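Local coordinates for enoyl-CoA hydratase (Geobacillus kaustophilus, PDB 2PPY), which probably catalyses the hydration of enoyl-CoA thioesters in fatty-acid beta-oxidation, as a hexameric member of the crotonase family, at residues Q190-T193 and R194-R198; Y32-E35 and F36-F40; A43-D46 and I47-D50. All coordinates share one frame; numbering follows the deposited sequence.

Contact 1 (Q190-T193 and R194-R198); sequences QAET and RERTR
Gln190 O and Arg194 N are joined through water 1, which donates a hydrogen bond to the carbonyl and accepts one from the amide as the chain enters helix 193-205. The same carbonyl accepts from within its own turn: Thr193 OG1 reaches Gln190 O at 3.0 Å, and Thr193 N comes to it from the same face of the carbonyl plane. One residue on, Ala191 O repeats the pattern: water 2 donates to it and accepts from Glu195 N. Glu192 makes the first direct link, its O receiving Arg196 N at 2.8 Å in a nearly straight bond (N-H...O 176°). Its side chain adds little: CB rests 4.1 Å from Arg196 CG, and the Glu195 carboxylate runs alongside, turned 43° from its own. Thr193 O takes two donors from Thr197, the amide N and, at 2.7 Å, the hydroxyl OG1, which arrive from opposite faces of the carbonyl plane. Thr197 OG1 can do this because it stands opposite the carbonyl carbon (chi1 -65°), tucked beside its own backbone N. Both threonines are buried against Phe188 and Cys107 of the central sheet, while Arg194 reaches out to salt bridges with Glu109 and Asp61. A valine in place of Thr193 would probably leave Gln190 O to the amide and the water, and the turn less firmly held. Chemically, this first turn relies on hydroxyls and waters as well as amides: the buried threonine oxygens are paired with main-chain carbonyls, and two waters serve helix amides that precede the regular bonding.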
ATOM      1  N   GLN A 190     -19.149  16.080  32.557  1.00 20.20           N
ATOM      2  CA  GLN A 190     -20.181  16.652  31.695  1.00 23.92           C
ATOM      3  C   GLN A 190     -20.259  18.180  31.615  1.00 28.53           C
ATOM      4  O   GLN A 190     -20.120  18.757  30.537  1.00 30.02           O
ATOM      5  CB  GLN A 190     -21.552  16.101  32.093  1.00 22.49           C
ATOM      6  CG  GLN A 190     -22.649  16.320  31.055  1.00 22.96           C
ATOM      7  CD  GLN A 190     -22.378  15.596  29.739  1.00 19.59           C
ATOM      8  OE1 GLN A 190     -21.908  14.458  29.729  1.00 21.63           O
ATOM      9  NE2 GLN A 190     -22.694  16.250  28.625  1.00 20.75           N
ATOM     10  N   ALA A 191     -20.477  18.839  32.747  1.00 30.27           N
ATOM     11  CA  ALA A 191     -20.609  20.292  32.764  1.00 29.73           C
ATOM     12  C   ALA A 191     -19.338  21.070  32.430  1.00 31.37           C
ATOM     13  O   ALA A 191     -19.379  22.289  32.274  1.00 33.23           O
ATOM     14  CB  ALA A 191     -21.149  20.738  34.121  1.00 36.04           C
ATOM     15  N   GLU A 192     -18.215  20.373  32.316  1.00 30.23           N
ATOM     16  CA  GLU A 192     -16.947  21.027  32.012  1.00 30.88           C
ATOM     17  C   GLU A 192     -16.416  20.655  30.628  1.00 28.33           C
ATOM     18  O   GLU A 192     -15.335  21.093  30.231  1.00 25.31           O
ATOM     19  CB  GLU A 192     -15.909  20.640  33.064  1.00 33.73           C
ATOM     20  CG  GLU A 192     -16.302  20.997  34.487  1.00 41.14           C
ATOM     21  CD  GLU A 192     -15.462  20.271  35.517  1.00 41.84           C
ATOM     22  OE1 GLU A 192     -14.215  20.326  35.416  1.00 35.70           O
ATOM     23  OE2 GLU A 192     -16.051  19.647  36.425  1.00 44.04           O
ATOM     24  N   THR A 193     -17.184  19.859  29.892  1.00 28.21           N
ATOM     25  CA  THR A 193     -16.763  19.400  28.573  1.00 25.79           C
ATOM     26  C   THR A 193     -16.387  20.511  27.600  1.00 26.87           C
ATOM     27  O   THR A 193     -15.292  20.496  27.032  1.00 24.84           O
ATOM     28  CB  THR A 193     -17.841  18.503  27.945  1.00 26.34           C
ATOM     29  OG1 THR A 193     -18.074  17.386  28.809  1.00 19.47           O
ATOM     30  CG2 THR A 193     -17.391  17.986  26.586  1.00 24.11           C
ATOM     31  N   ARG A 194     -17.285  21.471  27.405  1.00 25.97           N
ATOM     32  CA  ARG A 194     -17.014  22.580  26.498  1.00 26.89           C
ATOM     33  C   ARG A 194     -15.849  23.412  27.001  1.00 30.83           C
ATOM     34  O   ARG A 194     -14.989  23.842  26.230  1.00 26.94           O
ATOM     35  CB  ARG A 194     -18.241  23.480  26.363  1.00 28.55           C
ATOM     36  CG  ARG A 194     -19.372  22.874  25.579  1.00 26.82           C
ATOM     37  CD  ARG A 194     -20.310  23.954  25.091  1.00 25.03           C
ATOM     38  NE  ARG A 194     -21.367  23.405  24.251  1.00 25.15           N
ATOM     39  CZ  ARG A 194     -22.207  24.144  23.537  1.00 29.41           C
ATOM     40  NH1 ARG A 194     -22.112  25.469  23.560  1.00 28.91           N
ATOM     41  NH2 ARG A 194     -23.134  23.557  22.793  1.00 30.76           N
ATOM     42  N   GLU A 195     -15.840  23.637  28.310  1.00 34.42           N
ATOM     43  CA  GLU A 195     -14.804  24.418  28.962  1.00 37.51           C
ATOM     44  C   GLU A 195     -13.422  23.812  28.731  1.00 33.64           C
ATOM     45  O   GLU A 195     -12.518  24.480  28.235  1.00 35.89           O
ATOM     46  CB  GLU A 195     -15.087  24.491  30.463  1.00 49.72           C
ATOM     47  CG  GLU A 195     -14.187  25.438  31.236  1.00 70.32           C
ATOM     48  CD  GLU A 195     -14.378  25.319  32.738  1.00 83.52           C
ATOM     49  OE1 GLU A 195     -15.416  24.774  33.167  1.00 89.84           O
ATOM     50  OE2 GLU A 195     -13.494  25.782  33.490  1.00 93.48           O
ATOM     51  N   ARG A 196     -13.263  22.543  29.087  1.00 27.49           N
ATOM     52  CA  ARG A 196     -11.977  21.878  28.931  1.00 24.42           C
ATOM     53  C   ARG A 196     -11.579  21.662  27.469  1.00 22.44           C
ATOM     54  O   ARG A 196     -10.395  21.666  27.143  1.00 23.87           O
ATOM     55  CB  ARG A 196     -11.983  20.563  29.713  1.00 26.32           C
ATOM     56  CG  ARG A 196     -12.278  20.780  31.201  1.00 31.33           C
ATOM     57  CD  ARG A 196     -12.037  19.538  32.030  1.00 38.25           C
ATOM     58  NE  ARG A 196     -10.657  19.082  31.914  1.00 47.84           N
ATOM     59  CZ  ARG A 196     -10.168  18.022  32.546  1.00 50.18           C
ATOM     60  NH1 ARG A 196     -10.950  17.308  33.346  1.00 51.22           N
ATOM     61  NH2 ARG A 196      -8.902  17.667  32.367  1.00 51.15           N
ATOM     62  N   THR A 197     -12.562  21.482  26.590  1.00 16.57           N
ATOM     63  CA  THR A 197     -12.267  21.313  25.169  1.00 18.84           C
ATOM     64  C   THR A 197     -11.697  22.632  24.651  1.00 20.02           C
ATOM     65  O   THR A 197     -10.675  22.649  23.958  1.00 18.67           O
ATOM     66  CB  THR A 197     -13.535  20.966  24.351  1.00 17.73           C
ATOM     67  OG1 THR A 197     -14.037  19.689  24.762  1.00 20.02           O
ATOM     68  CG2 THR A 197     -13.215  20.921  22.857  1.00 15.78           C
ATOM     69  N   ARG A 198     -12.361  23.737  24.994  1.00 23.84           N
ATOM     70  CA  ARG A 198     -11.917  25.067  24.573  1.00 22.70           C
ATOM     71  C   ARG A 198     -10.548  25.396  25.152  1.00 22.31           C
ATOM     72  O   ARG A 198      -9.734  26.057  24.507  1.00 25.96           O
ATOM     73  CB  ARG A 198     -12.929  26.133  25.009  1.00 22.76           C
ATOM     74  CG  ARG A 198     -14.129  26.247  24.086  1.00 25.80           C
ATOM     75  CD  ARG A 198     -15.294  26.964  24.741  1.00 24.41           C
ATOM     76  NE  ARG A 198     -16.415  27.095  23.818  1.00 23.53           N
ATOM     77  CZ  ARG A 198     -17.684  27.236  24.192  1.00 26.41           C
ATOM     78  NH1 ARG A 198     -17.999  27.262  25.481  1.00 24.69           N
ATOM     79  NH2 ARG A 198     -18.638  27.343  23.275  1.00 23.24           N
TER
HETATM   80  O   HOH W   1     -20.008  21.101  28.713  1.00 29.77           O
HETATM   81  O   HOH W   2     -18.350  23.629  29.934  1.00 29.31           O

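Contact 2 (Y32-E35 and F36-F40); sequences YDLE and FYKEF
Tyr32 meets Phe36 and Tyr37 because its CG sits between the backbone N and the carbonyl carbon (chi1 62°), a position that swings the ring back over the first turn of helix 34-48. Tyr37, with an unusual chi1 of -102°, sets the edge of its ring against the face of Tyr32. The two rings meet with planes at 86° and centroids 5.0 Å apart, Tyr37 CE2 lying over one face of Tyr32 and 3.4 Å from Tyr32 CE2. Phe36 completes the aromatic cluster at an oblique angle, its CD2 pressed to within 3.2 Å of Tyr32 CB.

Asp33 is the N-cap of this helix, which is the crossover helix of the beta-alpha-beta unit made with strands 19-24 and 55-60. Its OD1 accepts from Phe36 N at 2.8 Å, met nearly along the C-O axis, and thereby occupies an amide of the opening turn. On the far flank the contact turns polar and exposed. Glu35 and Lys38 both bend, which carries Glu35 OE1 to 3.4 Å from Lys38 NZ: a long salt bridge whose hydrogen bond is weak. Water 4 accepts from the same NZ. The aliphatic part of Lys38 lies across Leu34, with Lys38 CD 3.8 Å from Leu34 CG. Leu34 also packs on Phe49 of a second subunit, whereas Tyr37 turns inward to Cys90 and Leu94 of helix 80-99 and to Met119.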
ATOM      1  N   TYR A  32     -29.203  14.659  10.015  1.00 25.76           N
ATOM      2  CA  TYR A  32     -28.914  15.470   8.835  1.00 20.13           C
ATOM      3  C   TYR A  32     -29.408  14.977   7.485  1.00 20.41           C
ATOM      4  O   TYR A  32     -29.839  13.833   7.336  1.00 21.14           O
ATOM      5  CB  TYR A  32     -27.405  15.695   8.741  1.00 19.99           C
ATOM      6  CG  TYR A  32     -26.616  14.412   8.585  1.00 16.38           C
ATOM      7  CD1 TYR A  32     -26.025  13.787   9.685  1.00 15.54           C
ATOM      8  CD2 TYR A  32     -26.480  13.808   7.335  1.00 16.61           C
ATOM      9  CE1 TYR A  32     -25.314  12.587   9.538  1.00 16.57           C
ATOM     10  CE2 TYR A  32     -25.777  12.612   7.179  1.00 19.35           C
ATOM     11  CZ  TYR A  32     -25.198  12.009   8.281  1.00 18.35           C
ATOM     12  OH  TYR A  32     -24.521  10.826   8.120  1.00 19.61           O
ATOM     13  N   ASP A  33     -29.323  15.871   6.503  1.00 20.14           N
ATOM     14  CA  ASP A  33     -29.706  15.588   5.122  1.00 22.33           C
ATOM     15  C   ASP A  33     -28.578  16.103   4.226  1.00 21.06           C
ATOM     16  O   ASP A  33     -27.502  16.440   4.716  1.00 22.65           O
ATOM     17  CB  ASP A  33     -31.016  16.291   4.754  1.00 23.28           C
ATOM     18  CG  ASP A  33     -30.977  17.783   5.026  1.00 26.37           C
ATOM     19  OD1 ASP A  33     -29.873  18.369   5.050  1.00 28.24           O
ATOM     20  OD2 ASP A  33     -32.058  18.376   5.207  1.00 33.65           O
ATOM     21  N   LEU A  34     -28.823  16.181   2.922  1.00 19.95           N
ATOM     22  CA  LEU A  34     -27.796  16.650   1.998  1.00 20.64           C
ATOM     23  C   LEU A  34     -27.454  18.114   2.219  1.00 22.08           C
ATOM     24  O   LEU A  34     -26.286  18.492   2.199  1.00 28.63           O
ATOM     25  CB  LEU A  34     -28.235  16.438   0.540  1.00 18.77           C
ATOM     26  CG  LEU A  34     -27.259  16.943  -0.534  1.00 19.90           C
ATOM     27  CD1 LEU A  34     -25.870  16.358  -0.293  1.00 15.71           C
ATOM     28  CD2 LEU A  34     -27.766  16.562  -1.919  1.00 19.60           C
ATOM     29  N   GLU A  35     -28.474  18.939   2.432  1.00 21.48           N
ATOM     30  CA  GLU A  35     -28.260  20.362   2.643  1.00 23.77           C
ATOM     31  C   GLU A  35     -27.342  20.629   3.841  1.00 23.18           C
ATOM     32  O   GLU A  35     -26.537  21.562   3.814  1.00 22.35           O
ATOM     33  CB  GLU A  35     -29.606  21.068   2.832  1.00 28.22           C
ATOM     34  CG  GLU A  35     -29.535  22.580   2.752  1.00 40.66           C
ATOM     35  CD  GLU A  35     -28.946  23.074   1.441  1.00 53.07           C
ATOM     36  OE1 GLU A  35     -29.435  22.657   0.366  1.00 53.29           O
ATOM     37  OE2 GLU A  35     -27.995  23.885   1.490  1.00 56.96           O
ATOM     38  N   PHE A  36     -27.458  19.822   4.892  1.00 20.83           N
ATOM     39  CA  PHE A  36     -26.597  20.017   6.052  1.00 23.28           C
ATOM     40  C   PHE A  36     -25.139  19.871   5.650  1.00 21.47           C
ATOM     41  O   PHE A  36     -24.310  20.724   5.964  1.00 20.19           O
ATOM     42  CB  PHE A  36     -26.879  18.997   7.156  1.00 26.25           C
ATOM     43  CG  PHE A  36     -25.756  18.890   8.157  1.00 26.76           C
ATOM     44  CD1 PHE A  36     -25.462  19.953   9.007  1.00 25.79           C
ATOM     45  CD2 PHE A  36     -24.952  17.754   8.205  1.00 28.58           C
ATOM     46  CE1 PHE A  36     -24.370  19.893   9.883  1.00 24.37           C
ATOM     47  CE2 PHE A  36     -23.857  17.684   9.077  1.00 22.66           C
ATOM     48  CZ  PHE A  36     -23.570  18.756   9.919  1.00 18.43           C
ATOM     49  N   TYR A  37     -24.830  18.772   4.964  1.00 24.64           N
ATOM     50  CA  TYR A  37     -23.461  18.519   4.535  1.00 17.61           C
ATOM     51  C   TYR A  37     -22.951  19.549   3.548  1.00 19.40           C
ATOM     52  O   TYR A  37     -21.752  19.825   3.501  1.00 21.68           O
ATOM     53  CB  TYR A  37     -23.335  17.104   3.969  1.00 19.70           C
ATOM     54  CG  TYR A  37     -22.707  16.154   4.969  1.00 20.34           C
ATOM     55  CD1 TYR A  37     -21.345  16.235   5.267  1.00 21.22           C
ATOM     56  CD2 TYR A  37     -23.478  15.219   5.661  1.00 21.13           C
ATOM     57  CE1 TYR A  37     -20.765  15.410   6.231  1.00 26.74           C
ATOM     58  CE2 TYR A  37     -22.907  14.388   6.629  1.00 28.12           C
ATOM     59  CZ  TYR A  37     -21.549  14.490   6.907  1.00 25.66           C
ATOM     60  OH  TYR A  37     -20.972  13.670   7.851  1.00 25.39           O
ATOM     61  N   LYS A  38     -23.856  20.132   2.767  1.00 16.86           N
ATOM     62  CA  LYS A  38     -23.450  21.159   1.819  1.00 21.83           C
ATOM     63  C   LYS A  38     -22.984  22.372   2.622  1.00 19.09           C
ATOM     64  O   LYS A  38     -22.032  23.048   2.240  1.00 19.71           O
ATOM     65  CB  LYS A  38     -24.617  21.517   0.890  1.00 20.91           C
ATOM     66  CG  LYS A  38     -24.979  20.378  -0.056  1.00 24.08           C
ATOM     67  CD  LYS A  38     -26.305  20.589  -0.768  1.00 35.02           C
ATOM     68  CE  LYS A  38     -26.275  21.784  -1.695  1.00 42.88           C
ATOM     69  NZ  LYS A  38     -27.574  21.919  -2.414  1.00 54.37           N
ATOM     70  N   GLU A  39     -23.639  22.623   3.755  1.00 20.92           N
ATOM     71  CA  GLU A  39     -23.260  23.741   4.612  1.00 19.49           C
ATOM     72  C   GLU A  39     -21.986  23.416   5.389  1.00 20.25           C
ATOM     73  O   GLU A  39     -21.113  24.268   5.546  1.00 17.18           O
ATOM     74  CB  GLU A  39     -24.381  24.082   5.599  1.00 29.49           C
ATOM     75  CG  GLU A  39     -25.708  24.474   4.953  1.00 40.32           C
ATOM     76  CD  GLU A  39     -26.617  25.230   5.910  1.00 47.89           C
ATOM     77  OE1 GLU A  39     -26.758  24.794   7.070  1.00 50.11           O
ATOM     78  OE2 GLU A  39     -27.195  26.260   5.503  1.00 47.89           O
ATOM     79  N   PHE A  40     -21.882  22.181   5.877  1.00 18.97           N
ATOM     80  CA  PHE A  40     -20.702  21.760   6.629  1.00 19.38           C
ATOM     81  C   PHE A  40     -19.474  21.832   5.718  1.00 18.71           C
ATOM     82  O   PHE A  40     -18.392  22.251   6.144  1.00 17.93           O
ATOM     83  CB  PHE A  40     -20.880  20.329   7.154  1.00 20.85           C
ATOM     84  CG  PHE A  40     -19.842  19.921   8.167  1.00 24.86           C
ATOM     85  CD1 PHE A  40     -19.723  20.604   9.372  1.00 27.88           C
ATOM     86  CD2 PHE A  40     -18.982  18.858   7.917  1.00 28.19           C
ATOM     87  CE1 PHE A  40     -18.768  20.230  10.318  1.00 31.02           C
ATOM     88  CE2 PHE A  40     -18.022  18.475   8.856  1.00 31.31           C
ATOM     89  CZ  PHE A  40     -17.915  19.166  10.057  1.00 25.33           C
TER
HETATM   90  O   HOH W   3     -21.847  11.549   8.693  1.00 20.28           O
HETATM   91  O   HOH W   4     -28.144  24.581  -2.158  1.00 57.41           O

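Contact 3 (A43-D46 and I47-D50); sequences AIDD and IRFD
Ile47 N donates to Ala43 O at 2.8 Å, Arg48 N to Ile44 O and Phe49 N to Asp45 O, so the alpha-helical ladder runs unbroken to the last turn of helix 34-48. This helix makes the crossover of the beta-alpha-beta unit between strands 19-24 and 55-60, and Phe49 is the first residue past its end to leave helical backbone angles. Asp50 N turns back instead to Ile47 O at 3.1 Å.

The inner flank is apolar. Ile47 places CG1 opposite its carbonyl carbon (chi1 -64°), which lays that branch against the previous turn, CG1 3.0 Å from Ala43 O, while the residue packs on Ala20 and Ile22 of strand 19-24. Ile44 faces Thr93 and Ile97 of helix 80-99, and its CG2 approaches Arg48 NE at 4.1 Å. The extended arginine chain passes obliquely across this methyl.

Asp45 and Arg48 lie side by side, but Asp45 OD1 and Arg48 NH1 stay 4.1 Å apart. OD1 lies well out of the guanidinium plane, the two groups are tilted by 52°, and no N-H points at it, so only an attraction of charges is left. Each has a stronger mate elsewhere: Asp45 bridges to Lys96, and Arg48 crosses to Glu92 of a second subunit while also donating to Lys96 O and Ser100 OG. Across the helix end, the carboxylates of Asp46 and Asp50 share Lys15, which probably offsets their mutual repulsion. Phe49, just past the helix end, turns its ring edge to the preceding turn, CD2 lying 3.3 Å from Asp45 O and that oxygen in the plane of the ring.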
ATOM      1  N   ALA A  43     -18.385  25.396   5.307  1.00 15.73           N
ATOM      2  CA  ALA A  43     -17.710  25.876   6.509  1.00 16.65           C
ATOM      3  C   ALA A  43     -16.250  25.440   6.477  1.00 20.43           C
ATOM      4  O   ALA A  43     -15.345  26.207   6.816  1.00 22.39           O
ATOM      5  CB  ALA A  43     -18.395  25.319   7.747  1.00 21.12           C
ATOM      6  N   ILE A  44     -16.026  24.197   6.062  1.00 20.76           N
ATOM      7  CA  ILE A  44     -14.674  23.666   5.967  1.00 18.98           C
ATOM      8  C   ILE A  44     -13.863  24.485   4.963  1.00 19.82           C
ATOM      9  O   ILE A  44     -12.754  24.932   5.274  1.00 22.01           O
ATOM     10  CB  ILE A  44     -14.690  22.181   5.536  1.00 17.33           C
ATOM     11  CG1 ILE A  44     -15.379  21.346   6.623  1.00 18.88           C
ATOM     12  CG2 ILE A  44     -13.275  21.689   5.310  1.00 15.76           C
ATOM     13  CD1 ILE A  44     -15.497  19.876   6.303  1.00 18.06           C
ATOM     14  N   ASP A  45     -14.416  24.693   3.769  1.00 14.96           N
ATOM     15  CA  ASP A  45     -13.718  25.475   2.748  1.00 21.87           C
ATOM     16  C   ASP A  45     -13.437  26.887   3.252  1.00 23.14           C
ATOM     17  O   ASP A  45     -12.329  27.403   3.101  1.00 29.03           O
ATOM     18  CB  ASP A  45     -14.533  25.552   1.451  1.00 20.79           C
ATOM     19  CG  ASP A  45     -14.531  24.249   0.681  1.00 23.22           C
ATOM     20  OD1 ASP A  45     -13.566  23.472   0.828  1.00 24.73           O
ATOM     21  OD2 ASP A  45     -15.486  24.007  -0.086  1.00 21.57           O
ATOM     22  N   ASP A  46     -14.447  27.508   3.855  1.00 20.36           N
ATOM     23  CA  ASP A  46     -14.290  28.855   4.390  1.00 23.89           C
ATOM     24  C   ASP A  46     -13.148  28.913   5.395  1.00 23.19           C
ATOM     25  O   ASP A  46     -12.264  29.761   5.296  1.00 24.74           O
ATOM     26  CB  ASP A  46     -15.566  29.313   5.089  1.00 25.86           C
ATOM     27  CG  ASP A  46     -15.394  30.657   5.772  1.00 32.26           C
ATOM     28  OD1 ASP A  46     -15.287  31.673   5.055  1.00 38.96           O
ATOM     29  OD2 ASP A  46     -15.349  30.696   7.020  1.00 30.12           O
ATOM     30  N   ILE A  47     -13.182  28.007   6.367  1.00 25.15           N
ATOM     31  CA  ILE A  47     -12.162  27.957   7.402  1.00 17.82           C
ATOM     32  C   ILE A  47     -10.768  27.710   6.838  1.00 21.69           C
ATOM     33  O   ILE A  47      -9.789  28.274   7.334  1.00 16.18           O
ATOM     34  CB  ILE A  47     -12.511  26.888   8.459  1.00 22.73           C
ATOM     35  CG1 ILE A  47     -13.808  27.289   9.175  1.00 23.52           C
ATOM     36  CG2 ILE A  47     -11.374  26.748   9.462  1.00 22.47           C
ATOM     37  CD1 ILE A  47     -14.362  26.250  10.119  1.00 21.29           C
ATOM     38  N   ARG A  48     -10.679  26.876   5.800  1.00 22.36           N
ATOM     39  CA  ARG A  48      -9.395  26.575   5.166  1.00 18.75           C
ATOM     40  C   ARG A  48      -8.758  27.842   4.609  1.00 19.57           C
ATOM     41  O   ARG A  48      -7.566  28.076   4.778  1.00 23.58           O
ATOM     42  CB  ARG A  48      -9.575  25.594   4.002  1.00 16.47           C
ATOM     43  CG  ARG A  48      -9.626  24.121   4.350  1.00 19.92           C
ATOM     44  CD  ARG A  48      -9.895  23.340   3.069  1.00 24.20           C
ATOM     45  NE  ARG A  48      -9.734  21.895   3.207  1.00 18.69           N
ATOM     46  CZ  ARG A  48      -9.769  21.054   2.180  1.00 21.24           C
ATOM     47  NH1 ARG A  48      -9.960  21.520   0.952  1.00 19.52           N
ATOM     48  NH2 ARG A  48      -9.606  19.753   2.372  1.00 23.03           N
ATOM     49  N   PHE A  49      -9.562  28.650   3.927  1.00 18.47           N
ATOM     50  CA  PHE A  49      -9.067  29.877   3.322  1.00 24.90           C
ATOM     51  C   PHE A  49      -8.912  31.019   4.318  1.00 29.04           C
ATOM     52  O   PHE A  49      -8.640  32.153   3.929  1.00 34.39           O
ATOM     53  CB  PHE A  49      -9.988  30.294   2.169  1.00 24.69           C
ATOM     54  CG  PHE A  49      -9.723  29.553   0.887  1.00 22.99           C
ATOM     55  CD1 PHE A  49      -8.849  30.074  -0.065  1.00 28.70           C
ATOM     56  CD2 PHE A  49     -10.334  28.329   0.634  1.00 28.43           C
ATOM     57  CE1 PHE A  49      -8.589  29.390  -1.251  1.00 24.69           C
ATOM     58  CE2 PHE A  49     -10.081  27.636  -0.548  1.00 26.39           C
ATOM     59  CZ  PHE A  49      -9.207  28.169  -1.492  1.00 28.71           C
ATOM     60  N   ASP A  50      -9.082  30.717   5.602  1.00 28.38           N
ATOM     61  CA  ASP A  50      -8.940  31.721   6.652  1.00 27.61           C
ATOM     62  C   ASP A  50      -7.680  31.401   7.454  1.00 27.59           C
ATOM     63  O   ASP A  50      -7.723  30.617   8.397  1.00 31.49           O
ATOM     64  CB  ASP A  50     -10.155  31.701   7.577  1.00 26.55           C
ATOM     65  CG  ASP A  50     -10.159  32.859   8.561  1.00 24.01           C
ATOM     66  OD1 ASP A  50      -9.081  33.434   8.810  1.00 25.15           O
ATOM     67  OD2 ASP A  50     -11.240  33.183   9.095  1.00 28.26           O
TER

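Contacts 2 and 3 occupy the start and the end of one helix, 34-48, with centres about 16 Å apart; two residues separate them along the chain, and they do not otherwise touch. Contact 1 comes last in the chain, where strand 186-188, at the edge of the central sheet, leads into helix 193-205. Its centre lies about 26 Å from that of contact 2 and 25 Å from that of contact 3, with nearest atoms about 13 and 14 Å away. The two helices thus lie in separate parts of a single crotonase-type fold. Helix 34-48 also faces a second subunit from both of its ends, whereas contact 1 meets no other chain of the six-chain assembly.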